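Local coordinates for protein glycosyltransferase Gtf1 (Streptococcus pneumoniae, PDB 4PQG) that belongs to the GT-B class of glycosyltransferases, built round parallel-sheet domains with a cleft between them, and is seen here with uridine-5'-diphosphate bound, at residues Thr10-Asn15 with Lys214-Asn219; Leu16-Gly19 with Val25-Ala28; Ala30-Val35 with Val248-His253; Phe45-Met50 with Ile63-Asn68. All coordinates share one frame; numbering follows the deposited sequence.

Contact 1 (Thr10-Asn15 with Lys214-Asn219); sequences TIYNIN and KSLNLN
Tyr12 meets Leu216 and Leu218 through its ring, in a contact that is wholly apolar. The phenol projects from strand 10-15 with CG anti to the carbonyl carbon (chi1 -63°), which carries the ring out from the sheet toward the turn that follows helix 205-215. Leu216 approaches from just beyond Ser215: its CD1 lies over one face of the ring, and its CD2 stands 4.1 Å from Tyr12 CE1. Leu218 comes in obliquely from the same side, further round the rim, with CD2 3.6 Å from Tyr12 CE2 and 3.7 Å from Tyr12 CD2. The tyrosine and both leucines run past one another in opposite directions, so the flanks of the side chains touch. On the opposite face Thr10 CG2 rests 3.4 Å above the plane of the Tyr12 ring, displaced toward the rim, and the aromatic ring is thus held between a methyl of its own strand and the leucines. Leucine suits both places because its forked end sets methyls against a flat ring: Leu216 brings both, Leu218 its CD2. Between them the chain turns at Asn217, the first residue to leave helical angles; its positive phi is one that asparagine tolerates well, and Asn217 N still bonds back to Lys214 O at 3.0 Å. Strand 10-15 lies inside the parallel sheet of the Rossmann-like N-terminal domain, flanked by strands 42-47 and 223-226. Tyr12 also packs on Lys44 and Ile46 of strand 42-47, while Ile11 and Asn13 point to the other face of the sheet, where helix 24-38 lies.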
# COMPACT_ATOMS: atom_id res chain seq x y z
N THR A 10 -15.78 -8.18 -15.49
CA THR A 10 -15.30 -7.39 -14.37
C THR A 10 -13.97 -7.96 -13.89
O THR A 10 -13.79 -9.19 -13.80
CB THR A 10 -16.33 -7.30 -13.22
OG1 THR A 10 -17.53 -6.69 -13.70
CG2 THR A 10 -15.82 -6.43 -12.06
N ILE A 11 -13.03 -7.06 -13.62
CA ILE A 11 -11.75 -7.43 -13.05
C ILE A 11 -11.78 -7.13 -11.55
O ILE A 11 -11.90 -5.98 -11.15
CB ILE A 11 -10.59 -6.72 -13.78
CG1 ILE A 11 -10.62 -7.10 -15.27
CG2 ILE A 11 -9.25 -7.12 -13.15
CD1 ILE A 11 -9.88 -6.11 -16.16
N TYR A 12 -11.70 -8.19 -10.75
CA TYR A 12 -11.71 -8.08 -9.29
C TYR A 12 -10.28 -8.21 -8.82
O TYR A 12 -9.59 -9.15 -9.19
CB TYR A 12 -12.58 -9.19 -8.66
CG TYR A 12 -14.04 -9.09 -9.06
CD1 TYR A 12 -14.91 -8.22 -8.41
CD2 TYR A 12 -14.53 -9.85 -10.13
CE1 TYR A 12 -16.25 -8.11 -8.80
CE2 TYR A 12 -15.86 -9.75 -10.52
CZ TYR A 12 -16.71 -8.89 -9.86
OH TYR A 12 -18.01 -8.80 -10.28
N ASN A 13 -9.86 -7.26 -8.00
CA ASN A 13 -8.50 -7.24 -7.47
C ASN A 13 -8.60 -7.33 -5.94
O ASN A 13 -9.36 -6.57 -5.33
CB ASN A 13 -7.82 -5.93 -7.85
CG ASN A 13 -7.89 -5.63 -9.35
OD1 ASN A 13 -6.91 -5.76 -10.05
ND2 ASN A 13 -9.07 -5.20 -9.83
N ILE A 14 -7.80 -8.21 -5.36
CA ILE A 14 -7.90 -8.54 -3.93
C ILE A 14 -6.61 -8.20 -3.17
O ILE A 14 -5.51 -8.64 -3.53
CB ILE A 14 -8.28 -10.03 -3.72
CG1 ILE A 14 -9.71 -10.27 -4.25
CG2 ILE A 14 -8.23 -10.40 -2.26
CD1 ILE A 14 -10.10 -11.72 -4.42
N ASN A 15 -6.76 -7.39 -2.13
CA ASN A 15 -5.65 -6.99 -1.27
C ASN A 15 -6.15 -7.10 0.18
O ASN A 15 -7.36 -7.17 0.41
CB ASN A 15 -5.23 -5.55 -1.60
CG ASN A 15 -3.86 -5.16 -1.02
OD1 ASN A 15 -3.21 -5.94 -0.33
ND2 ASN A 15 -3.44 -3.95 -1.30
N LYS A 214 -18.77 -15.96 -3.29
CA LYS A 214 -19.95 -16.52 -3.97
C LYS A 214 -20.93 -15.40 -4.32
O LYS A 214 -21.53 -15.42 -5.40
CB LYS A 214 -20.63 -17.59 -3.11
CG LYS A 214 -19.79 -18.84 -2.97
CD LYS A 214 -20.53 -19.98 -2.31
CE LYS A 214 -19.68 -21.24 -2.30
NZ LYS A 214 -19.62 -21.90 -3.64
N SER A 215 -21.05 -14.42 -3.43
CA SER A 215 -21.89 -13.24 -3.66
C SER A 215 -21.46 -12.39 -4.87
O SER A 215 -22.23 -11.53 -5.30
CB SER A 215 -22.00 -12.35 -2.40
OG SER A 215 -21.06 -11.28 -2.39
N LEU A 216 -20.25 -12.59 -5.39
CA LEU A 216 -19.82 -11.88 -6.60
C LEU A 216 -20.45 -12.45 -7.87
O LEU A 216 -20.49 -11.76 -8.90
CB LEU A 216 -18.29 -11.88 -6.76
CG LEU A 216 -17.50 -11.27 -5.60
CD1 LEU A 216 -16.00 -11.51 -5.75
CD2 LEU A 216 -17.82 -9.79 -5.45
N ASN A 217 -20.92 -13.69 -7.80
CA ASN A 217 -21.54 -14.37 -8.93
C ASN A 217 -20.58 -14.34 -10.11
O ASN A 217 -20.90 -13.83 -11.19
CB ASN A 217 -22.90 -13.75 -9.26
CG ASN A 217 -23.97 -14.10 -8.23
OD1 ASN A 217 -23.97 -15.19 -7.68
ND2 ASN A 217 -24.88 -13.17 -7.97
N LEU A 218 -19.38 -14.87 -9.88
CA LEU A 218 -18.30 -14.82 -10.87
C LEU A 218 -18.67 -15.57 -12.15
O LEU A 218 -19.18 -16.69 -12.08
CB LEU A 218 -17.01 -15.41 -10.28
CG LEU A 218 -16.33 -14.60 -9.18
CD1 LEU A 218 -15.16 -15.37 -8.60
CD2 LEU A 218 -15.90 -13.24 -9.71
N ASN A 219 -18.43 -14.94 -13.30
CA ASN A 219 -18.65 -15.56 -14.61
C ASN A 219 -17.31 -16.01 -15.18
O ASN A 219 -16.26 -15.54 -14.75
CB ASN A 219 -19.28 -14.57 -15.61
CG ASN A 219 -20.63 -14.03 -15.16
OD1 ASN A 219 -20.85 -12.81 -15.19
ND2 ASN A 219 -21.53 -14.91 -14.75

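Contact 2 (Leu16-Gly19 with Val25-Ala28); sequences LGIG and VEYA. With UDP (uridine-5'-diphosphate), chain C.
Glu26 lays the aliphatic part of its side chain over the Gly17 peptide, with CG 3.4 Å from Gly17 O, and extends beside Ile18, whose CB is 4.5 Å from Glu26 CG. A bend at chi2 (71°) folds the chain back on itself and turns the carboxylate toward the start of the helix. If the glutamate is ionised, as its salt bridge to Arg228 suggests, its oxygens and the carbonyl are all acceptors, and Glu26 OE1 stands off from Gly17 O at 3.6 Å; a water fills the link, accepting from Gly17 N at 2.9 Å and lying within donating distance of Glu26 OE1, though that water has more acceptors around it than protons to give. The carboxylate is mainly gripped elsewhere: Ser23 OG bonds OE2, while Asn15 ND2 and Arg228 hold OE1. Glutamate suits the place because its methylenes can lie on the peptide while its carboxylate reaches these partners. This is the glycine-bearing loop between the first strand and first helix of a Rossmann-like domain, the place where such domains commonly bring a helix N terminus up to a bound phosphate. Gly24 N, at that terminus, does bond uridine-5'-diphosphate here. One residue along the helix, Tyr27 turns to the ligand and spreads its ring beneath the ribose, C1' of uridine-5'-diphosphate sitting 3.7 Å above the plane and over the ring centre. Its hydroxyl has His392 as a hydrogen-bonding partner across the cleft, and a second water 2.9 Å from Tyr27 OH leads back to the loop, 3.2 Å from Gly19 O.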
# COMPACT_ATOMS: atom_id res chain seq x y z
N LEU A 16 -5.23 -7.12 1.14
CA LEU A 16 -5.65 -7.11 2.54
C LEU A 16 -6.16 -5.73 2.97
O LEU A 16 -7.30 -5.58 3.37
CB LEU A 16 -4.54 -7.63 3.46
CG LEU A 16 -4.03 -9.02 3.06
CD1 LEU A 16 -2.93 -9.48 4.00
CD2 LEU A 16 -5.17 -10.02 3.01
N GLY A 17 -5.31 -4.72 2.86
CA GLY A 17 -5.62 -3.44 3.48
C GLY A 17 -5.02 -2.25 2.78
O GLY A 17 -4.45 -2.37 1.68
N ILE A 18 -5.16 -1.11 3.43
CA ILE A 18 -4.77 0.19 2.88
C ILE A 18 -4.70 1.17 4.03
O ILE A 18 -5.49 1.06 4.98
CB ILE A 18 -5.75 0.69 1.78
CG1 ILE A 18 -5.26 2.02 1.16
CG2 ILE A 18 -7.16 0.83 2.33
CD1 ILE A 18 -5.81 2.28 -0.23
N GLY A 19 -3.76 2.10 3.96
CA GLY A 19 -3.58 3.11 5.00
C GLY A 19 -3.25 4.47 4.41
O GLY A 19 -3.23 4.64 3.17
N VAL A 25 2.64 -2.01 -2.96
CA VAL A 25 1.57 -2.97 -3.34
C VAL A 25 0.25 -2.22 -3.57
O VAL A 25 -0.42 -2.42 -4.60
CB VAL A 25 1.39 -4.11 -2.31
CG1 VAL A 25 0.25 -5.05 -2.73
CG2 VAL A 25 2.68 -4.90 -2.13
N GLU A 26 -0.10 -1.34 -2.63
CA GLU A 26 -1.31 -0.55 -2.72
C GLU A 26 -1.23 0.51 -3.83
O GLU A 26 -2.23 0.76 -4.54
CB GLU A 26 -1.62 0.13 -1.37
CG GLU A 26 -2.13 -0.85 -0.31
CD GLU A 26 -1.05 -1.79 0.19
OE1 GLU A 26 -1.23 -3.03 0.10
OE2 GLU A 26 0.02 -1.28 0.62
N TYR A 27 -0.06 1.12 -3.98
CA TYR A 27 0.13 2.08 -5.08
C TYR A 27 0.06 1.39 -6.46
O TYR A 27 -0.50 1.95 -7.41
CB TYR A 27 1.41 2.90 -4.89
CG TYR A 27 1.19 3.99 -3.87
CD1 TYR A 27 0.63 5.20 -4.25
CD2 TYR A 27 1.47 3.78 -2.51
CE1 TYR A 27 0.39 6.19 -3.31
CE2 TYR A 27 1.23 4.76 -1.57
CZ TYR A 27 0.69 5.96 -1.98
OH TYR A 27 0.44 6.95 -1.08
N ALA A 28 0.63 0.19 -6.55
CA ALA A 28 0.51 -0.62 -7.77
C ALA A 28 -0.95 -0.87 -8.14
O ALA A 28 -1.32 -0.86 -9.33
CB ALA A 28 1.24 -1.95 -7.62
N1 UDP C . 5.02 7.01 -1.74
C2 UDP C . 4.26 8.19 -1.55
N3 UDP C . 4.70 9.12 -0.71
C4 UDP C . 5.84 8.98 -0.02
C5 UDP C . 6.62 7.83 -0.16
C6 UDP C . 6.17 6.84 -1.06
O2 UDP C . 3.19 8.38 -2.18
O4 UDP C . 6.18 9.91 0.75
C1' UDP C . 4.53 6.02 -2.71
C2' UDP C . 5.40 6.10 -3.96
O2' UDP C . 4.97 7.10 -4.91
C3' UDP C . 5.32 4.70 -4.56
C4' UDP C . 5.00 3.81 -3.36
O4' UDP C . 4.69 4.68 -2.26
O3' UDP C . 4.25 4.61 -5.51
C5' UDP C . 6.18 2.93 -2.95
O5' UDP C . 6.34 1.91 -3.92
PA UDP C . 7.76 1.19 -4.15
O1A UDP C . 7.60 0.15 -5.23
O2A UDP C . 8.78 2.28 -4.34
O3A UDP C . 8.21 0.58 -2.72
PB UDP C . 7.53 -0.54 -1.78
O1B UDP C . 8.70 -1.37 -1.31
O2B UDP C . 6.83 0.25 -0.69
O3B UDP C . 6.61 -1.35 -2.67
O HOH W 1 -2.47 -4.48 2.57
O HOH W 2 -1.17 5.63 0.92

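Contact 3 (Ala30-Val35 with Val248-His253); sequences AYRAGV and VVHAEH. With NAG (2-acetamido-2-deoxy-beta-D-glucopyranose), chain D.
With its CG trans to the main-chain nitrogen (chi1 -161°) and its next bond extended too, Arg32 reaches far from helix 24-38 before a kink at chi3 (-55°) turns the guanidinium toward Val248 and His250. His250 uses a different setting, its CG beside the backbone nitrogen and anti to the carbonyl carbon, which swings the imidazole to the arginine. Arg32 NH1 lies 3.8 Å from Val248 CG2 and 4.1 Å from His250 CE1. That carbon stands at the edge of the guanidinium, near its plane, so the two flat groups meet rim to rim and do not stack. Val248 also covers one face of the imidazole, its CG1 3.3 Å from the His250 ring plane and offset toward the rim; a beta-branched residue can thus touch arginine with one methyl and histidine with the other. The polar ends share a partner: Asp227 forms a salt bridge to Arg32 NH2 through one oxygen and a hydrogen bond to His250 NE2 through the other, which fixes the rotation of both groups. Asn13 OD1 takes a further bond from Arg32 NH2. With NE2 thus engaged, ND1 is turned to the bound 2-acetamido-2-deoxy-beta-D-glucopyranose, and His250 ND1 and its O6 form a nearly straight hydrogen bond of 2.8 Å in the plane of the ring. Val248 ends strand 244-248 of the N-terminal parallel sheet, beside strand 223-226, and helix 24-38 packs over this part of the sheet; helix 494-508 lies alongside, its Trp501 touching both Arg32 and Val35.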
# COMPACT_ATOMS: atom_id res chain seq x y z
N ALA A 30 -3.40 1.09 -7.31
CA ALA A 30 -3.89 2.38 -7.75
C ALA A 30 -3.44 2.65 -9.19
O ALA A 30 -4.24 3.14 -9.99
CB ALA A 30 -3.44 3.49 -6.81
N TYR A 31 -2.19 2.33 -9.52
CA TYR A 31 -1.77 2.43 -10.92
C TYR A 31 -2.68 1.60 -11.83
O TYR A 31 -3.19 2.10 -12.83
CB TYR A 31 -0.31 2.02 -11.11
CG TYR A 31 0.70 3.13 -10.86
CD1 TYR A 31 0.93 4.12 -11.82
CD2 TYR A 31 1.44 3.17 -9.68
CE1 TYR A 31 1.88 5.13 -11.60
CE2 TYR A 31 2.37 4.17 -9.43
CZ TYR A 31 2.58 5.15 -10.40
OH TYR A 31 3.52 6.14 -10.16
N ARG A 32 -2.90 0.33 -11.46
CA ARG A 32 -3.74 -0.60 -12.22
C ARG A 32 -5.17 -0.07 -12.42
O ARG A 32 -5.75 -0.19 -13.51
CB ARG A 32 -3.79 -1.97 -11.54
CG ARG A 32 -4.24 -3.12 -12.44
CD ARG A 32 -4.38 -4.41 -11.67
NE ARG A 32 -3.14 -4.74 -10.97
CZ ARG A 32 -3.08 -5.30 -9.76
NH1 ARG A 32 -1.90 -5.53 -9.20
NH2 ARG A 32 -4.19 -5.60 -9.10
N ALA A 33 -5.72 0.54 -11.37
CA ALA A 33 -7.03 1.16 -11.44
C ALA A 33 -7.07 2.28 -12.47
O ALA A 33 -8.08 2.44 -13.17
CB ALA A 33 -7.44 1.70 -10.07
N GLY A 34 -5.99 3.06 -12.55
CA GLY A 34 -5.85 4.11 -13.56
C GLY A 34 -5.87 3.55 -14.97
O GLY A 34 -6.43 4.15 -15.88
N VAL A 35 -5.24 2.39 -15.14
CA VAL A 35 -5.22 1.69 -16.43
C VAL A 35 -6.60 1.16 -16.80
O VAL A 35 -7.05 1.32 -17.94
CB VAL A 35 -4.23 0.50 -16.43
CG1 VAL A 35 -4.46 -0.38 -17.65
CG2 VAL A 35 -2.79 0.99 -16.38
N VAL A 248 -0.48 -11.74 -8.80
CA VAL A 248 0.58 -10.77 -9.02
C VAL A 248 1.69 -11.01 -8.00
O VAL A 248 1.41 -11.10 -6.79
CB VAL A 248 0.07 -9.33 -8.92
CG1 VAL A 248 1.18 -8.34 -9.21
CG2 VAL A 248 -1.05 -9.12 -9.91
N VAL A 249 2.91 -11.13 -8.50
CA VAL A 249 4.11 -11.26 -7.69
C VAL A 249 4.70 -9.86 -7.52
O VAL A 249 5.05 -9.21 -8.50
CB VAL A 249 5.14 -12.21 -8.35
CG1 VAL A 249 6.39 -12.37 -7.48
CG2 VAL A 249 4.51 -13.56 -8.66
N HIS A 250 4.77 -9.37 -6.28
CA HIS A 250 5.18 -7.98 -6.06
C HIS A 250 6.63 -7.73 -5.70
O HIS A 250 7.28 -6.83 -6.26
CB HIS A 250 4.27 -7.33 -5.04
CG HIS A 250 2.89 -7.05 -5.57
ND1 HIS A 250 2.62 -6.00 -6.36
CD2 HIS A 250 1.70 -7.73 -5.40
CE1 HIS A 250 1.32 -6.00 -6.68
NE2 HIS A 250 0.75 -7.06 -6.07
N ALA A 251 7.14 -8.51 -4.76
CA ALA A 251 8.52 -8.35 -4.30
C ALA A 251 9.35 -9.53 -4.81
O ALA A 251 8.84 -10.37 -5.58
CB ALA A 251 8.53 -8.28 -2.78
N GLU A 252 10.61 -9.61 -4.39
CA GLU A 252 11.43 -10.82 -4.59
C GLU A 252 10.67 -12.01 -4.01
O GLU A 252 10.05 -11.89 -2.97
CB GLU A 252 12.78 -10.63 -3.90
CG GLU A 252 13.78 -11.76 -4.09
CD GLU A 252 14.14 -11.98 -5.55
OE1 GLU A 252 15.21 -11.52 -5.99
OE2 GLU A 252 13.33 -12.60 -6.29
N HIS A 253 10.72 -13.18 -4.66
CA HIS A 253 9.72 -14.22 -4.40
C HIS A 253 10.27 -15.48 -3.79
O HIS A 253 9.54 -16.46 -3.62
CB HIS A 253 9.02 -14.56 -5.71
CG HIS A 253 9.97 -15.08 -6.73
ND1 HIS A 253 10.63 -14.27 -7.59
CD2 HIS A 253 10.47 -16.36 -6.94
CE1 HIS A 253 11.48 -15.00 -8.34
NE2 HIS A 253 11.38 -16.29 -7.93
C1 NAG D . 6.69 -3.92 -3.57
C2 NAG D . 8.15 -4.19 -3.92
C3 NAG D . 8.34 -3.06 -4.94
C4 NAG D . 7.24 -3.06 -6.02
C5 NAG D . 5.83 -3.15 -5.37
C6 NAG D . 4.67 -3.07 -6.35
C7 NAG D . 10.15 -4.65 -2.61
C8 NAG D . 10.94 -4.25 -1.40
N2 NAG D . 9.04 -3.96 -2.81
O1 NAG D . 6.23 -4.00 -2.25
O3 NAG D . 9.64 -3.08 -5.52
O4 NAG D . 7.35 -1.86 -6.75
O5 NAG D . 5.83 -4.35 -4.60
O6 NAG D . 4.70 -4.25 -7.12
O7 NAG D . 10.54 -5.58 -3.34

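Contact 4 (Phe45-Met50 with Ile63-Asn68); sequences FIFTDM and IGFDDN
Phe45 and Phe65 join the parallel sheet of a Rossmann-like domain to the chain that enters its edge strand: Phe45 belongs to strand 42-47, and Phe65 sits between helix 56-63 and strand 70-72. Followed outward from the backbone, Phe45 keeps meeting one atom. Its CB is 4.0 Å from Phe65 CE1, its CG is closest at 3.5 Å from that carbon, CD2 follows at 3.6 Å and CD1 at 3.7 Å, and even the far CZ is 4.1 Å from it. Phe65 CE1 therefore lies over one face of the Phe45 ring, shifted toward the CG end. The planes are inclined by 41°, an oblique pairing that is neither a stack nor a T. Phenylalanine suits each place because broad faces and rims are covered without leaving a polar atom buried; Ala33 of helix 24-38, small enough to fit, touches both rings. Just before Phe65, Gly64 ends helix 56-63 in a Schellman motif, and its positive phi, easy for glycine, turns the chain so that Phe65 faces the sheet. The other epsilon carbon of Phe65, CE2, lies at the edge of the Phe47 ring and in its plane, 4.0 Å from Phe47 CZ.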
# COMPACT_ATOMS: atom_id res chain seq x y z
N PHE A 45 -11.63 -3.14 -6.58
CA PHE A 45 -10.52 -3.39 -5.68
C PHE A 45 -11.06 -3.71 -4.29
O PHE A 45 -11.66 -2.87 -3.62
CB PHE A 45 -9.53 -2.23 -5.71
CG PHE A 45 -8.87 -2.05 -7.06
CD1 PHE A 45 -7.62 -2.59 -7.31
CD2 PHE A 45 -9.55 -1.41 -8.09
CE1 PHE A 45 -7.02 -2.46 -8.56
CE2 PHE A 45 -8.97 -1.28 -9.35
CZ PHE A 45 -7.70 -1.81 -9.59
N ILE A 46 -10.90 -4.97 -3.92
CA ILE A 46 -11.48 -5.54 -2.71
C ILE A 46 -10.42 -5.51 -1.61
O ILE A 46 -9.30 -5.97 -1.83
CB ILE A 46 -11.90 -7.00 -2.97
CG1 ILE A 46 -12.99 -7.07 -4.07
CG2 ILE A 46 -12.35 -7.69 -1.67
CD1 ILE A 46 -13.01 -8.38 -4.82
N PHE A 47 -10.77 -4.97 -0.45
CA PHE A 47 -9.94 -5.06 0.75
C PHE A 47 -10.63 -5.91 1.81
O PHE A 47 -11.81 -5.70 2.11
CB PHE A 47 -9.64 -3.66 1.27
CG PHE A 47 -8.98 -2.78 0.25
CD1 PHE A 47 -7.59 -2.73 0.15
CD2 PHE A 47 -9.75 -2.04 -0.65
CE1 PHE A 47 -6.98 -1.95 -0.81
CE2 PHE A 47 -9.14 -1.25 -1.62
CZ PHE A 47 -7.76 -1.19 -1.69
N THR A 48 -9.90 -6.87 2.38
CA THR A 48 -10.49 -7.86 3.30
C THR A 48 -10.25 -7.60 4.78
O THR A 48 -10.92 -8.23 5.64
CB THR A 48 -10.04 -9.31 2.97
OG1 THR A 48 -8.61 -9.38 3.02
CG2 THR A 48 -10.53 -9.73 1.58
N ASP A 49 -9.31 -6.70 5.09
CA ASP A 49 -9.03 -6.32 6.48
C ASP A 49 -10.16 -5.54 7.10
O ASP A 49 -10.85 -4.78 6.42
CB ASP A 49 -7.76 -5.46 6.59
CG ASP A 49 -6.48 -6.27 6.48
OD1 ASP A 49 -6.50 -7.52 6.35
OD2 ASP A 49 -5.42 -5.62 6.52
N MET A 50 -10.33 -5.70 8.40
CA MET A 50 -11.21 -4.83 9.17
C MET A 50 -10.52 -3.46 9.33
O MET A 50 -9.44 -3.35 9.92
CB MET A 50 -11.51 -5.49 10.53
CG MET A 50 -12.31 -4.60 11.50
SD MET A 50 -13.98 -4.32 10.86
CE MET A 50 -14.69 -5.97 10.96
N ILE A 63 -5.52 7.71 -2.39
CA ILE A 63 -4.57 7.03 -3.26
C ILE A 63 -5.05 7.08 -4.71
O ILE A 63 -4.34 6.71 -5.65
CB ILE A 63 -4.34 5.58 -2.75
CG1 ILE A 63 -2.96 5.05 -3.11
CG2 ILE A 63 -5.42 4.62 -3.22
CD1 ILE A 63 -2.73 3.68 -2.50
N GLY A 64 -6.28 7.57 -4.89
CA GLY A 64 -6.80 7.83 -6.21
C GLY A 64 -7.79 6.85 -6.79
O GLY A 64 -8.14 6.99 -7.96
N PHE A 65 -8.26 5.86 -6.03
CA PHE A 65 -9.35 4.99 -6.52
C PHE A 65 -10.65 5.82 -6.62
O PHE A 65 -10.88 6.69 -5.79
CB PHE A 65 -9.62 3.81 -5.58
CG PHE A 65 -8.53 2.78 -5.53
CD1 PHE A 65 -8.28 1.93 -6.62
CD2 PHE A 65 -7.79 2.62 -4.38
CE1 PHE A 65 -7.28 0.97 -6.55
CE2 PHE A 65 -6.78 1.66 -4.30
CZ PHE A 65 -6.53 0.83 -5.38
N ASP A 66 -11.48 5.56 -7.63
CA ASP A 66 -12.84 6.09 -7.65
C ASP A 66 -13.67 5.27 -6.68
O ASP A 66 -13.45 4.06 -6.58
CB ASP A 66 -13.48 5.94 -9.03
CG ASP A 66 -12.79 6.76 -10.09
OD1 ASP A 66 -12.39 7.91 -9.83
OD2 ASP A 66 -12.67 6.24 -11.20
N ASP A 67 -14.62 5.91 -5.99
CA ASP A 67 -15.50 5.22 -5.04
C ASP A 67 -16.16 3.97 -5.65
O ASP A 67 -16.28 2.95 -4.99
CB ASP A 67 -16.59 6.15 -4.50
CG ASP A 67 -16.03 7.26 -3.63
OD1 ASP A 67 -14.80 7.32 -3.37
OD2 ASP A 67 -16.85 8.09 -3.19
N ASN A 68 -16.57 4.05 -6.91
CA ASN A 68 -17.23 2.90 -7.52
C ASN A 68 -16.26 1.79 -7.95
O ASN A 68 -16.68 0.77 -8.46
CB ASN A 68 -18.15 3.32 -8.67
CG ASN A 68 -17.40 3.91 -9.85
OD1 ASN A 68 -16.23 3.57 -10.11
ND2 ASN A 68 -18.06 4.80 -10.57

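How the contacts relate
Starting from the N terminus, strand 10-15 opens contact 1, whose long loop closes only at 214-219, after the chain has passed through the extended antiparallel sheet. Contact 2 is nested inside it as a short strand-to-helix connection from 16-19 to 25-28. Further along helix 24-38 contact 3 opens; it crosses contact 1, closing at 248-253, at the end of strand 244-248. Contact 4, from 45-50 to 63-68, nests within both contacts 1 and 3 and follows contact 2. Helix 24-38 is common to contacts 2 and 3, and adjoining strands 10-15 and 42-47 link contacts 1 and 4. Contact 1 packs on one face of the N-terminal sheet, contacts 3 and 4 on the face carrying that helix.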